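Local coordinates for carbohydrate-binding protein (Flavonifractor plautii, PDB 6N1B), which binds the blood group B trisaccharide and probably removes the acetyl group from N-acetylgalactosamine of the blood group A antigen, at residues N137-V150 against I196-T208. Sequence-based numbering, arbitrary orientation.
Sequences NWADDQGGGVGAEV and IASPDRYDMLSPT. With FUC (alpha-L-fucopyranose), chain B; GLA (alpha-D-galactopyranose), chain C.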
ATOM      1  N   ASN A 137       8.014  -4.475  -4.075  1.00  7.71           N
ATOM      2  CA  ASN A 137       8.589  -4.426  -5.427  1.00  8.90           C
ATOM      3  C   ASN A 137      10.020  -3.996  -5.355  1.00  8.18           C
ATOM      4  O   ASN A 137      10.315  -2.988  -4.692  1.00  9.59           O
ATOM      5  CB  ASN A 137       7.730  -3.506  -6.280  1.00 10.01           C
ATOM      6  CG  ASN A 137       8.134  -3.498  -7.704  1.00  9.84           C
ATOM      7  OD1 ASN A 137       9.270  -3.053  -7.993  1.00 11.44           O
ATOM      8  ND2 ASN A 137       7.262  -3.924  -8.636  1.00 10.22           N
ATOM      9  N   TRP A 138      10.896  -4.712  -5.971  1.00  8.56           N
ATOM     10  CA  TRP A 138      12.279  -4.404  -6.107  1.00  9.26           C
ATOM     11  C   TRP A 138      12.602  -4.112  -7.572  1.00  9.51           C
ATOM     12  O   TRP A 138      12.219  -4.931  -8.443  1.00 10.33           O
ATOM     13  CB  TRP A 138      13.215  -5.546  -5.641  1.00  8.92           C
ATOM     14  CG  TRP A 138      14.663  -5.469  -5.988  1.00 10.26           C
ATOM     15  CD1 TRP A 138      15.635  -4.802  -5.231  1.00 10.55           C
ATOM     16  CD2 TRP A 138      15.328  -6.033  -7.124  1.00 11.01           C
ATOM     17  NE1 TRP A 138      16.859  -4.983  -5.834  1.00 11.95           N
ATOM     18  CE2 TRP A 138      16.704  -5.745  -6.981  1.00 11.91           C
ATOM     19  CE3 TRP A 138      14.919  -6.845  -8.166  1.00 10.98           C
ATOM     20  CZ2 TRP A 138      17.645  -6.243  -7.835  1.00 12.54           C
ATOM     21  CZ3 TRP A 138      15.853  -7.311  -9.091  1.00 12.72           C
ATOM     22  CH2 TRP A 138      17.209  -6.988  -8.941  1.00 14.46           C
ATOM     23  N   ALA A 139      13.330  -3.034  -7.873  1.00  9.90           N
ATOM     24  CA  ALA A 139      13.652  -2.724  -9.283  1.00 11.37           C
ATOM     25  C   ALA A 139      15.154  -2.491  -9.424  1.00  9.91           C
ATOM     26  O   ALA A 139      15.777  -1.816  -8.584  1.00 11.15           O
ATOM     27  CB  ALA A 139      12.937  -1.450  -9.695  1.00 13.91           C
ATOM     28  N   ASP A 140      15.691  -3.001 -10.511  1.00 11.50           N
ATOM     29  CA  ASP A 140      16.912  -2.516 -11.105  1.00 12.76           C
ATOM     30  C   ASP A 140      16.544  -1.355 -12.011  1.00 11.93           C
ATOM     31  O   ASP A 140      15.946  -1.576 -13.035  1.00 12.37           O
ATOM     32  CB  ASP A 140      17.556  -3.659 -11.929  1.00 11.83           C
ATOM     33  CG  ASP A 140      18.863  -3.285 -12.670  1.00 13.26           C
ATOM     34  OD1 ASP A 140      19.200  -2.092 -12.628  1.00 13.17           O
ATOM     35  OD2 ASP A 140      19.486  -4.245 -13.241  1.00 14.28           O
ATOM     36  N   ASP A 141      16.825  -0.129 -11.573  1.00 12.51           N
ATOM     37  CA  ASP A 141      16.362   0.973 -12.355  1.00 12.79           C
ATOM     38  C   ASP A 141      17.168   1.271 -13.600  1.00 11.82           C
ATOM     39  O   ASP A 141      16.825   2.181 -14.361  1.00 12.68           O
ATOM     40  CB  ASP A 141      16.274   2.218 -11.492  1.00 11.63           C
ATOM     41  CG  ASP A 141      15.221   2.096 -10.384  1.00 11.63           C
ATOM     42  OD1 ASP A 141      13.985   2.140 -10.683  1.00 13.04           O
ATOM     43  OD2 ASP A 141      15.646   1.866  -9.206  1.00 13.77           O
ATOM     44  N   GLN A 142      18.285   0.567 -13.789  1.00 13.04           N
ATOM     45  CA  GLN A 142      19.094   0.800 -14.995  1.00 14.59           C
ATOM     46  C   GLN A 142      18.442   0.279 -16.245  1.00 13.81           C
ATOM     47  O   GLN A 142      18.096  -0.920 -16.323  1.00 15.11           O
ATOM     48  CB  GLN A 142      20.465   0.144 -14.811  1.00 16.48           C
ATOM     49  CG  GLN A 142      21.431   0.425 -15.960  1.00 19.71           C
ATOM     50  CD  GLN A 142      22.857   0.146 -15.651  1.00 29.59           C
ATOM     51  OE1 GLN A 142      23.524  -0.468 -16.443  1.00 45.64           O
ATOM     52  NE2 GLN A 142      23.363   0.650 -14.531  1.00 28.08           N
ATOM     53  N   GLY A 143      18.224   1.095 -17.228  1.00 15.16           N
ATOM     54  CA  GLY A 143      17.766   0.657 -18.495  1.00 17.20           C
ATOM     55  C   GLY A 143      18.707  -0.380 -19.101  1.00 17.89           C
ATOM     56  O   GLY A 143      19.944  -0.297 -19.015  1.00 19.49           O
ATOM     57  N   GLY A 144      18.068  -1.438 -19.582  1.00 16.59           N
ATOM     58  CA  GLY A 144      18.806  -2.615 -20.093  1.00 19.17           C
ATOM     59  C   GLY A 144      19.333  -3.581 -18.999  1.00 17.58           C
ATOM     60  O   GLY A 144      20.069  -4.537 -19.278  1.00 19.33           O
ATOM     61  N   GLY A 145      18.993  -3.236 -17.739  1.00 16.08           N
ATOM     62  CA  GLY A 145      19.218  -4.090 -16.580  1.00 14.88           C
ATOM     63  C   GLY A 145      18.300  -5.310 -16.509  1.00 16.14           C
ATOM     64  O   GLY A 145      17.713  -5.746 -17.501  1.00 16.75           O
ATOM     65  N   VAL A 146      18.218  -5.887 -15.311  1.00 14.16           N
ATOM     66  CA  VAL A 146      17.522  -7.135 -15.113  1.00 13.96           C
ATOM     67  C   VAL A 146      15.991  -7.042 -14.933  1.00 12.91           C
ATOM     68  O   VAL A 146      15.282  -8.044 -14.845  1.00 15.81           O
ATOM     69  CB  VAL A 146      18.161  -7.971 -13.974  1.00 14.78           C
ATOM     70  CG1 VAL A 146      19.642  -8.238 -14.201  1.00 18.40           C
ATOM     71  CG2 VAL A 146      17.892  -7.377 -12.576  1.00 15.55           C
ATOM     72  N   GLY A 147      15.457  -5.833 -14.837  1.00 12.49           N
ATOM     73  CA  GLY A 147      14.054  -5.620 -14.616  1.00 11.39           C
ATOM     74  C   GLY A 147      13.676  -5.439 -13.166  1.00 11.54           C
ATOM     75  O   GLY A 147      14.272  -4.667 -12.449  1.00 12.83           O
ATOM     76  N   ALA A 148      12.632  -6.159 -12.742  1.00  9.96           N
ATOM     77  CA  ALA A 148      12.110  -6.005 -11.392  1.00 10.30           C
ATOM     78  C   ALA A 148      11.561  -7.317 -10.876  1.00  8.96           C
ATOM     79  O   ALA A 148      11.404  -8.316 -11.629  1.00  9.86           O
ATOM     80  CB  ALA A 148      10.999  -4.963 -11.356  1.00 11.26           C
ATOM     81  N   GLU A 149      11.235  -7.329  -9.586  1.00  9.20           N
ATOM     82  CA  GLU A 149      10.667  -8.480  -8.956  1.00  8.70           C
ATOM     83  C   GLU A 149       9.618  -8.024  -7.914  1.00  8.99           C
ATOM     84  O   GLU A 149       9.729  -6.952  -7.327  1.00 10.12           O
ATOM     85  CB  GLU A 149      11.707  -9.311  -8.184  1.00  9.88           C
ATOM     86  CG  GLU A 149      12.739  -9.977  -9.079  1.00  9.86           C
ATOM     87  CD  GLU A 149      13.727 -10.851  -8.352  1.00 11.42           C
ATOM     88  OE1 GLU A 149      13.646 -11.016  -7.111  1.00 12.01           O
ATOM     89  OE2 GLU A 149      14.592 -11.438  -9.019  1.00 16.18           O
ATOM     90  N   VAL A 150       8.606  -8.862  -7.710  1.00  8.76           N
ATOM     91  CA  VAL A 150       7.806  -8.838  -6.463  1.00  8.81           C
ATOM     92  C   VAL A 150       8.408  -9.827  -5.516  1.00  8.04           C
ATOM     93  O   VAL A 150       8.565 -10.999  -5.903  1.00  9.36           O
ATOM     94  CB  VAL A 150       6.286  -9.075  -6.730  1.00  9.45           C
ATOM     95  CG1 VAL A 150       5.553  -9.159  -5.413  1.00 10.35           C
ATOM     96  CG2 VAL A 150       5.718  -8.005  -7.637  1.00 11.47           C
ATOM     97  N   ILE A 196       7.478 -13.001  -8.172  1.00  9.66           N
ATOM     98  CA  ILE A 196       7.316 -12.725  -9.607  1.00 10.00           C
ATOM     99  C   ILE A 196       8.534 -12.021 -10.062  1.00 11.46           C
ATOM    100  O   ILE A 196       9.037 -11.132  -9.347  1.00 10.61           O
ATOM    101  CB  ILE A 196       6.026 -11.881  -9.927  1.00 10.91           C
ATOM    102  CG1 ILE A 196       4.801 -12.404  -9.179  1.00 12.41           C
ATOM    103  CG2 ILE A 196       5.741 -11.841 -11.381  1.00 12.46           C
ATOM    104  CD1 ILE A 196       3.662 -11.470  -9.217  1.00 12.76           C
ATOM    105  N   ALA A 197       8.999 -12.331 -11.308  1.00 11.38           N
ATOM    106  CA  ALA A 197      10.070 -11.549 -11.933  1.00 11.35           C
ATOM    107  C   ALA A 197       9.587 -11.060 -13.290  1.00 10.84           C
ATOM    108  O   ALA A 197       8.824 -11.773 -13.996  1.00 14.30           O
ATOM    109  CB  ALA A 197      11.334 -12.320 -12.072  1.00 12.50           C
ATOM    110  N   SER A 198      10.075  -9.886 -13.710  1.00 10.59           N
ATOM    111  CA  SER A 198       9.820  -9.404 -15.074  1.00 11.30           C
ATOM    112  C   SER A 198      11.053  -8.775 -15.594  1.00 10.48           C
ATOM    113  O   SER A 198      11.777  -8.091 -14.914  1.00 11.83           O
ATOM    114  CB  SER A 198       8.709  -8.303 -15.044  1.00 13.60           C
ATOM    115  OG  SER A 198       8.581  -7.770 -16.362  1.00 13.53           O
ATOM    116  N   PRO A 199      11.284  -8.886 -16.934  1.00 12.91           N
ATOM    117  CA  PRO A 199      12.423  -8.232 -17.515  1.00 13.51           C
ATOM    118  C   PRO A 199      12.238  -6.698 -17.693  1.00 12.43           C
ATOM    119  O   PRO A 199      13.238  -6.000 -17.898  1.00 13.95           O
ATOM    120  CB  PRO A 199      12.543  -8.866 -18.885  1.00 15.77           C
ATOM    121  CG  PRO A 199      11.183  -9.277 -19.255  1.00 16.08           C
ATOM    122  CD  PRO A 199      10.560  -9.750 -17.914  1.00 14.69           C
ATOM    123  N   ASP A 200      11.010  -6.213 -17.603  1.00 12.46           N
ATOM    124  CA  ASP A 200      10.757  -4.751 -17.678  1.00 13.23           C
ATOM    125  C   ASP A 200      10.839  -4.212 -16.262  1.00 11.99           C
ATOM    126  O   ASP A 200      10.612  -4.956 -15.273  1.00 11.73           O
ATOM    127  CB  ASP A 200       9.386  -4.494 -18.351  1.00 13.99           C
ATOM    128  CG  ASP A 200       9.479  -4.656 -19.883  1.00 19.46           C
ATOM    129  OD1 ASP A 200      10.585  -4.530 -20.432  1.00 21.94           O
ATOM    130  OD2 ASP A 200       8.539  -5.012 -20.446  1.00 28.83           O
ATOM    131  N   ARG A 201      11.094  -2.946 -16.165  1.00 10.63           N
ATOM    132  CA  ARG A 201      11.354  -2.360 -14.792  1.00 10.06           C
ATOM    133  C   ARG A 201      10.099  -1.983 -14.022  1.00 10.11           C
ATOM    134  O   ARG A 201      10.125  -2.086 -12.798  1.00 10.26           O
ATOM    135  CB  ARG A 201      12.153  -1.072 -14.925  1.00 11.25           C
ATOM    136  CG  ARG A 201      13.620  -1.355 -15.328  1.00 10.78           C
ATOM    137  CD  ARG A 201      14.422  -0.068 -15.580  1.00 12.66           C
ATOM    138  NE  ARG A 201      13.923   0.535 -16.850  1.00 12.88           N
ATOM    139  CZ  ARG A 201      14.248   1.739 -17.267  1.00 14.56           C
ATOM    140  NH1 ARG A 201      15.141   2.460 -16.623  1.00 15.34           N
ATOM    141  NH2 ARG A 201      13.730   2.160 -18.423  1.00 19.89           N
ATOM    142  N   TYR A 202       8.950  -1.650 -14.681  1.00  8.89           N
ATOM    143  CA  TYR A 202       7.891  -0.933 -14.046  1.00  9.20           C
ATOM    144  C   TYR A 202       6.536  -1.467 -14.390  1.00  8.44           C
ATOM    145  O   TYR A 202       5.511  -0.771 -14.399  1.00  9.25           O
ATOM    146  CB  TYR A 202       7.986   0.580 -14.319  1.00  9.65           C
ATOM    147  CG  TYR A 202       9.363   1.151 -13.963  1.00  9.60           C
ATOM    148  CD1 TYR A 202       9.902   1.034 -12.651  1.00 10.39           C
ATOM    149  CD2 TYR A 202      10.075   1.855 -14.881  1.00 11.28           C
ATOM    150  CE1 TYR A 202      11.123   1.528 -12.357  1.00 11.15           C
ATOM    151  CE2 TYR A 202      11.329   2.335 -14.564  1.00 11.52           C
ATOM    152  CZ  TYR A 202      11.895   2.183 -13.344  1.00 10.57           C
ATOM    153  OH  TYR A 202      13.160   2.632 -13.079  1.00 12.42           O
ATOM    154  N   ASP A 203       6.439  -2.797 -14.592  1.00  9.06           N
ATOM    155  CA  ASP A 203       5.170  -3.383 -15.050  1.00  9.24           C
ATOM    156  C   ASP A 203       4.417  -4.152 -14.012  1.00  8.16           C
ATOM    157  O   ASP A 203       3.420  -4.747 -14.360  1.00 10.02           O
ATOM    158  CB  ASP A 203       5.370  -4.221 -16.319  1.00  9.62           C
ATOM    159  CG  ASP A 203       6.102  -5.533 -16.189  1.00 12.81           C
ATOM    160  OD1 ASP A 203       6.401  -5.983 -15.046  1.00 12.01           O
ATOM    161  OD2 ASP A 203       6.366  -6.203 -17.230  1.00 17.57           O
ATOM    162  N   MET A 204       4.811  -4.021 -12.713  1.00  9.05           N
ATOM    163  CA  MET A 204       4.123  -4.694 -11.611  1.00 10.11           C
ATOM    164  C   MET A 204       4.051  -3.764 -10.384  1.00 10.04           C
ATOM    165  O   MET A 204       4.417  -4.139  -9.281  1.00  9.72           O
ATOM    166  CB  MET A 204       4.894  -6.033 -11.222  1.00 16.20           C
ATOM    167  CG  MET A 204       5.224  -6.904 -12.150  1.00 22.04           C
ATOM    168  SD  MET A 204       6.055  -8.330 -11.571  1.00 13.90           S
ATOM    169  CE  MET A 204       7.758  -7.910 -11.304  1.00 15.26           C
ATOM    170  N   LEU A 205       3.722  -2.476 -10.607  1.00  8.58           N
ATOM    171  CA  LEU A 205       3.711  -1.516  -9.529  1.00  7.61           C
ATOM    172  C   LEU A 205       2.577  -1.725  -8.553  1.00  8.24           C
ATOM    173  O   LEU A 205       1.464  -2.126  -8.890  1.00  8.67           O
ATOM    174  CB  LEU A 205       3.687  -0.085 -10.021  1.00  8.10           C
ATOM    175  CG  LEU A 205       4.800   0.353 -11.022  1.00  9.31           C
ATOM    176  CD1 LEU A 205       4.769   1.791 -11.253  1.00 10.14           C
ATOM    177  CD2 LEU A 205       6.185  -0.081 -10.495  1.00 10.37           C
ATOM    178  N   SER A 206       2.872  -1.368  -7.301  1.00  7.99           N
ATOM    179  CA  SER A 206       1.856  -1.397  -6.248  1.00  7.91           C
ATOM    180  C   SER A 206       1.055  -2.746  -6.158  1.00  7.45           C
ATOM    181  O   SER A 206      -0.179  -2.715  -6.168  1.00  7.80           O
ATOM    182  CB  SER A 206       0.885  -0.206  -6.388  1.00  8.01           C
ATOM    183  OG  SER A 206      -0.049  -0.119  -5.325  1.00  8.16           O
ATOM    184  N   PRO A 207       1.820  -3.832  -6.065  1.00  7.87           N
ATOM    185  CA  PRO A 207       1.068  -5.122  -5.879  1.00  8.26           C
ATOM    186  C   PRO A 207       0.159  -5.118  -4.686  1.00  8.32           C
ATOM    187  O   PRO A 207       0.568  -4.608  -3.607  1.00  9.29           O
ATOM    188  CB  PRO A 207       2.248  -6.128  -5.711  1.00  8.61           C
ATOM    189  CG  PRO A 207       3.357  -5.355  -5.150  1.00  9.62           C
ATOM    190  CD  PRO A 207       3.263  -4.024  -5.874  1.00  8.21           C
ATOM    191  N   THR A 208      -1.032  -5.622  -4.798  1.00  7.06           N
ATOM    192  CA  THR A 208      -1.961  -5.660  -3.680  1.00  7.38           C
ATOM    193  C   THR A 208      -2.589  -7.025  -3.703  1.00  7.13           C
ATOM    194  O   THR A 208      -3.091  -7.468  -4.770  1.00  8.25           O
ATOM    195  CB  THR A 208      -2.923  -4.461  -3.684  1.00  8.12           C
ATOM    196  OG1 THR A 208      -3.864  -4.569  -2.635  1.00  9.36           O
ATOM    197  CG2 THR A 208      -3.707  -4.294  -4.954  1.00  9.26           C
TER
HETATM  198  C1  FUC B   2      12.557   6.777  -8.653  1.00 18.33           C
HETATM  199  C2  FUC B   2      13.429   5.623  -9.175  1.00 18.62           C
HETATM  200  C3  FUC B   2      14.670   6.188  -9.898  1.00 19.42           C
HETATM  201  C4  FUC B   2      15.479   7.022  -8.923  1.00 20.78           C
HETATM  202  C5  FUC B   2      14.608   8.161  -8.417  1.00 20.71           C
HETATM  203  C6  FUC B   2      15.243   9.080  -7.332  1.00 20.47           C
HETATM  204  O2  FUC B   2      12.664   4.848 -10.148  1.00 18.90           O
HETATM  205  O3  FUC B   2      15.522   5.095 -10.335  1.00 21.89           O
HETATM  206  O4  FUC B   2      15.914   6.196  -7.852  1.00 20.01           O
HETATM  207  O5  FUC B   2      13.401   7.592  -7.820  1.00 20.42           O
HETATM  208  C1  GLA C   3       8.244   6.483  -8.877  1.00 16.88           C
HETATM  209  C2  GLA C   3       8.024   5.308  -7.867  1.00 14.12           C
HETATM  210  C3  GLA C   3       9.121   4.251  -8.069  1.00 22.29           C
HETATM  211  C4  GLA C   3       9.205   3.769  -9.564  1.00 15.92           C
HETATM  212  C5  GLA C   3       9.246   5.000 -10.522  1.00 18.54           C
HETATM  213  C6  GLA C   3       8.984   4.629 -11.925  1.00 20.19           C
HETATM  214  O2  GLA C   3       8.135   5.903  -6.520  1.00 20.90           O
HETATM  215  O3  GLA C   3       8.957   3.022  -7.008  1.00 20.41           O
HETATM  216  O4  GLA C   3       8.078   2.999  -9.756  1.00 18.65           O
HETATM  217  O5  GLA C   3       8.125   5.949 -10.245  1.00 17.06           O
HETATM  218  O6  GLA C   3       9.116   5.776 -12.871  1.00 14.53           O
HETATM  219  O   HOH W   1       7.439  -3.429 -11.542  1.00  9.81           O
HETATM  220  O   HOH W   2       9.253  -1.646 -10.317  1.00 10.95           O
HETATM  221  O   HOH W   3      15.643  -7.180 -18.318  1.00 22.51           O
HETATM  222  O   HOH W   4      14.958  -3.602 -17.655  1.00 29.34           O
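With Asp141 (chi1 -65°) and Tyr202 (chi1 -53°) each holding CG anti to its own carbonyl carbon, the carboxylate meets the phenol at the glycan pocket. Tyr202 OH donates to the anti lone pair of Asp141 OD1 at 2.6 Å, with ring and carboxylate nearly coplanar. The same OD1 accepts from fucose O2 at 3.1 Å, while OD2 is bonded to His117. One face of the Tyr202 ring carries C6 of the alpha-galactose over its centre; the other is covered by Arg201 CB. The Arg201 chain bends at chi3 (-71°), which brings NH1 to Asp141 O at 2.8 Å, and its NE pairs with Asp227. Gly143 CA lies over one guanidinium face.

Deeper in, Asn137 ND2 reaches Met204 O at 2.9 Å from above the carbonyl plane. One water joins ND2 to Arg201 O and accepts from Met204 N; another donates to Asn137 OD1 and Arg201 O. Met204 curls its CE over Glu149 CA, and its SD lies 4.0 Å from Val150 CG2. Alongside, strands 148-150 and 196-198 pair antiparallel, Ala148 and Ser198 exchanging both backbone hydrogen bonds. Asp141 is thus fixed at carboxylate and backbone carbonyl, consistent with a pocket wall held in place where fucose and alpha-galactose sit.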